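Local coordinates for protein Rbam17540 (PDB 2YOY) that is a copper-dependent polysaccharide oxygenase of the CBM33 family that probably cleaves cellulose or chitin chains by oxidation, at residues H104-K109 with I155-W160. Residues are numbered along the deposited sequence; the frame is centred on the assembly and turned at random.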
loop_
_atom_site.group_PDB
_atom_site.type_symbol
_atom_site.label_atom_id
_atom_site.label_comp_id
_atom_site.label_asym_id
_atom_site.label_seq_id
_atom_site.Cartn_x
_atom_site.Cartn_y
_atom_site.Cartn_z
ATOM N N HIS A 104 -8.639 -3.666 4.301
ATOM C CA HIS A 104 -9.201 -2.311 4.477
ATOM C C HIS A 104 -8.425 -1.289 3.673
ATOM O O HIS A 104 -7.188 -1.351 3.566
ATOM C CB HIS A 104 -9.408 -1.944 5.970
ATOM C CG HIS A 104 -8.281 -2.328 6.887
ATOM N ND1 HIS A 104 -7.768 -1.446 7.813
ATOM C CD2 HIS A 104 -7.605 -3.497 7.066
ATOM C CE1 HIS A 104 -6.789 -2.032 8.484
ATOM N NE2 HIS A 104 -6.693 -3.284 8.069
ATOM N N TYR A 105 -9.165 -0.376 3.047
ATOM C CA TYR A 105 -8.644 0.566 2.062
ATOM C C TYR A 105 -8.990 1.997 2.461
ATOM O O TYR A 105 -10.111 2.271 2.903
ATOM C CB TYR A 105 -9.261 0.280 0.678
ATOM C CG TYR A 105 -8.802 -1.056 0.052
ATOM C CD1 TYR A 105 -9.449 -2.223 0.334
ATOM C CD2 TYR A 105 -7.708 -1.113 -0.795
ATOM C CE1 TYR A 105 -9.058 -3.410 -0.198
ATOM C CE2 TYR A 105 -7.264 -2.342 -1.342
ATOM C CZ TYR A 105 -7.946 -3.480 -1.004
ATOM O OH TYR A 105 -7.625 -4.689 -1.535
ATOM N N TYR A 106 -8.012 2.882 2.283
ATOM C CA TYR A 106 -8.079 4.262 2.652
ATOM C C TYR A 106 -7.607 5.091 1.446
ATOM O O TYR A 106 -6.808 4.621 0.640
ATOM C CB TYR A 106 -7.156 4.537 3.819
ATOM C CG TYR A 106 -7.400 3.659 5.036
ATOM C CD1 TYR A 106 -6.980 2.325 5.072
ATOM C CD2 TYR A 106 -8.143 4.113 6.107
ATOM C CE1 TYR A 106 -7.284 1.504 6.145
ATOM C CE2 TYR A 106 -8.392 3.308 7.194
ATOM C CZ TYR A 106 -7.972 2.014 7.207
ATOM O OH TYR A 106 -8.249 1.198 8.257
ATOM N N ILE A 107 -8.023 6.335 1.385
ATOM C CA ILE A 107 -7.509 7.284 0.388
ATOM C C ILE A 107 -7.153 8.564 1.135
ATOM O O ILE A 107 -7.727 8.862 2.167
ATOM C CB ILE A 107 -8.505 7.580 -0.742
ATOM C CG1 ILE A 107 -7.765 8.235 -1.924
ATOM C CG2 ILE A 107 -9.621 8.491 -0.244
ATOM C CD1 ILE A 107 -8.561 8.218 -3.197
ATOM N N THR A 108 -6.203 9.278 0.575
ATOM C CA THR A 108 -5.840 10.597 1.076
ATOM C C THR A 108 -7.017 11.549 0.943
ATOM O O THR A 108 -7.785 11.491 0.001
ATOM C CB THR A 108 -4.662 11.192 0.299
ATOM O OG1 THR A 108 -4.823 10.903 -1.085
ATOM C CG2 THR A 108 -3.352 10.582 0.813
ATOM N N LYS A 109 -7.084 12.489 1.873
ATOM C CA LYS A 109 -8.148 13.495 1.896
ATOM C C LYS A 109 -7.909 14.534 0.837
ATOM O O LYS A 109 -6.774 14.751 0.396
ATOM C CB LYS A 109 -8.218 14.157 3.262
ATOM C CG LYS A 109 -8.606 13.202 4.381
ATOM C CD LYS A 109 -8.484 13.837 5.763
ATOM C CE LYS A 109 -9.112 12.918 6.812
ATOM N NZ LYS A 109 -8.987 13.435 8.212
ATOM N N ILE A 155 -3.080 9.096 -2.721
ATOM C CA ILE A 155 -2.521 7.780 -2.345
ATOM C C ILE A 155 -3.641 6.928 -1.796
ATOM O O ILE A 155 -4.420 7.363 -0.960
ATOM C CB ILE A 155 -1.355 7.943 -1.361
ATOM C CG1 ILE A 155 -0.171 8.630 -2.046
ATOM C CG2 ILE A 155 -0.954 6.618 -0.757
ATOM C CD1 ILE A 155 0.966 9.018 -1.105
ATOM N N ILE A 156 -3.833 5.779 -2.435
ATOM C CA ILE A 156 -4.629 4.719 -1.866
ATOM C C ILE A 156 -3.733 3.848 -1.042
ATOM O O ILE A 156 -2.747 3.288 -1.530
ATOM C CB ILE A 156 -5.386 3.965 -2.968
ATOM C CG1 ILE A 156 -6.339 4.979 -3.649
ATOM C CG2 ILE A 156 -6.122 2.697 -2.447
ATOM C CD1 ILE A 156 -6.944 4.446 -4.942
ATOM N N LEU A 157 -4.109 3.679 0.233
ATOM C CA LEU A 157 -3.535 2.643 1.091
ATOM C C LEU A 157 -4.413 1.390 1.186
ATOM O O LEU A 157 -5.581 1.442 1.672
ATOM C CB LEU A 157 -3.364 3.201 2.476
ATOM C CG LEU A 157 -2.864 2.305 3.578
ATOM C CD1 LEU A 157 -1.460 1.814 3.307
ATOM C CD2 LEU A 157 -2.913 3.030 4.945
ATOM N N GLY A 158 -3.873 0.245 0.756
ATOM C CA GLY A 158 -4.444 -1.017 1.128
ATOM C C GLY A 158 -3.780 -1.759 2.250
ATOM O O GLY A 158 -2.560 -1.875 2.266
ATOM N N VAL A 159 -4.593 -2.256 3.181
ATOM C CA VAL A 159 -4.097 -2.977 4.332
ATOM C C VAL A 159 -4.680 -4.410 4.383
ATOM O O VAL A 159 -5.881 -4.600 4.291
ATOM C CB VAL A 159 -4.390 -2.211 5.623
ATOM C CG1 VAL A 159 -3.693 -2.890 6.805
ATOM C CG2 VAL A 159 -3.926 -0.742 5.553
ATOM N N TRP A 160 -3.812 -5.400 4.569
ATOM C CA TRP A 160 -4.185 -6.776 4.645
ATOM C C TRP A 160 -3.846 -7.258 6.068
ATOM O O TRP A 160 -2.669 -7.302 6.438
ATOM C CB TRP A 160 -3.417 -7.552 3.585
ATOM C CG TRP A 160 -3.457 -9.070 3.728
ATOM C CD1 TRP A 160 -4.485 -9.806 4.211
ATOM C CD2 TRP A 160 -2.405 -9.999 3.404
ATOM N NE1 TRP A 160 -4.156 -11.126 4.194
ATOM C CE2 TRP A 160 -2.885 -11.276 3.711
ATOM C CE3 TRP A 160 -1.114 -9.865 2.879
ATOM C CZ2 TRP A 160 -2.114 -12.437 3.527
ATOM C CZ3 TRP A 160 -0.339 -10.998 2.696
ATOM C CH2 TRP A 160 -0.864 -12.287 3.007
#
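Val-159 packs against the imidazole of His-104, its CB over one ring face, 3.7 Å from the centroid, in a CH-pi contact. CG1 of Val-159 sits over NE2 of His-104 on the same face, 3.3 Å away, and CG2 of Val-159 turns to the Tyr-106 ring, where it meets CE1 at 4.1 Å. Leu-157 runs alongside Tyr-106, both pointing the same way, with CD2 next to CD1 of the tyrosine. The other face of the sheet carries Tyr-105, Ile-107 and Ile-156: Ile-107 CG1 and Ile-156 CG1 meet at 4.0 Å where the two side chains cross. CD2 of Tyr-105 rests 3.8 Å from CA of Gly-158, the ring lying against the bare backbone of that glycine. His-104 has CG tucked between its backbone N and carbonyl carbon (chi1 43°), which swings the imidazole over Val-159 and its ND1 toward Tyr-106; His-104 ND1 and Tyr-106 OH bond at 2.7 Å, in the plane of both rings. NE2 bonds to Asp-161 OD1, so the ring is gripped at both nitrogens and its rotation fixed. An alanine at His-104 would probably uncover Val-159 and leave the hydroxyl of Tyr-106, a buried residue, and Asp-161 without this mate. Paired antiparallel backbone bonds join His-104 to Val-159 and Tyr-106 to Leu-157. At the far end Thr-108 N donates to Ile-155 O, and Thr-108 OG1 takes up Ile-155 N at 3.0 Å, with His-154 ND1 as a second partner. These strands are central in the larger sheet of the immunoglobulin-like LPMO core: strand 123-130 flanks 100-108 and strand 167-177 flanks 154-162. Across the Tyr-105 face lies the second sheet, where Ile-144 and Val-146 of strand 141-146 pack and His-142 bonds the Tyr-105 hydroxyl.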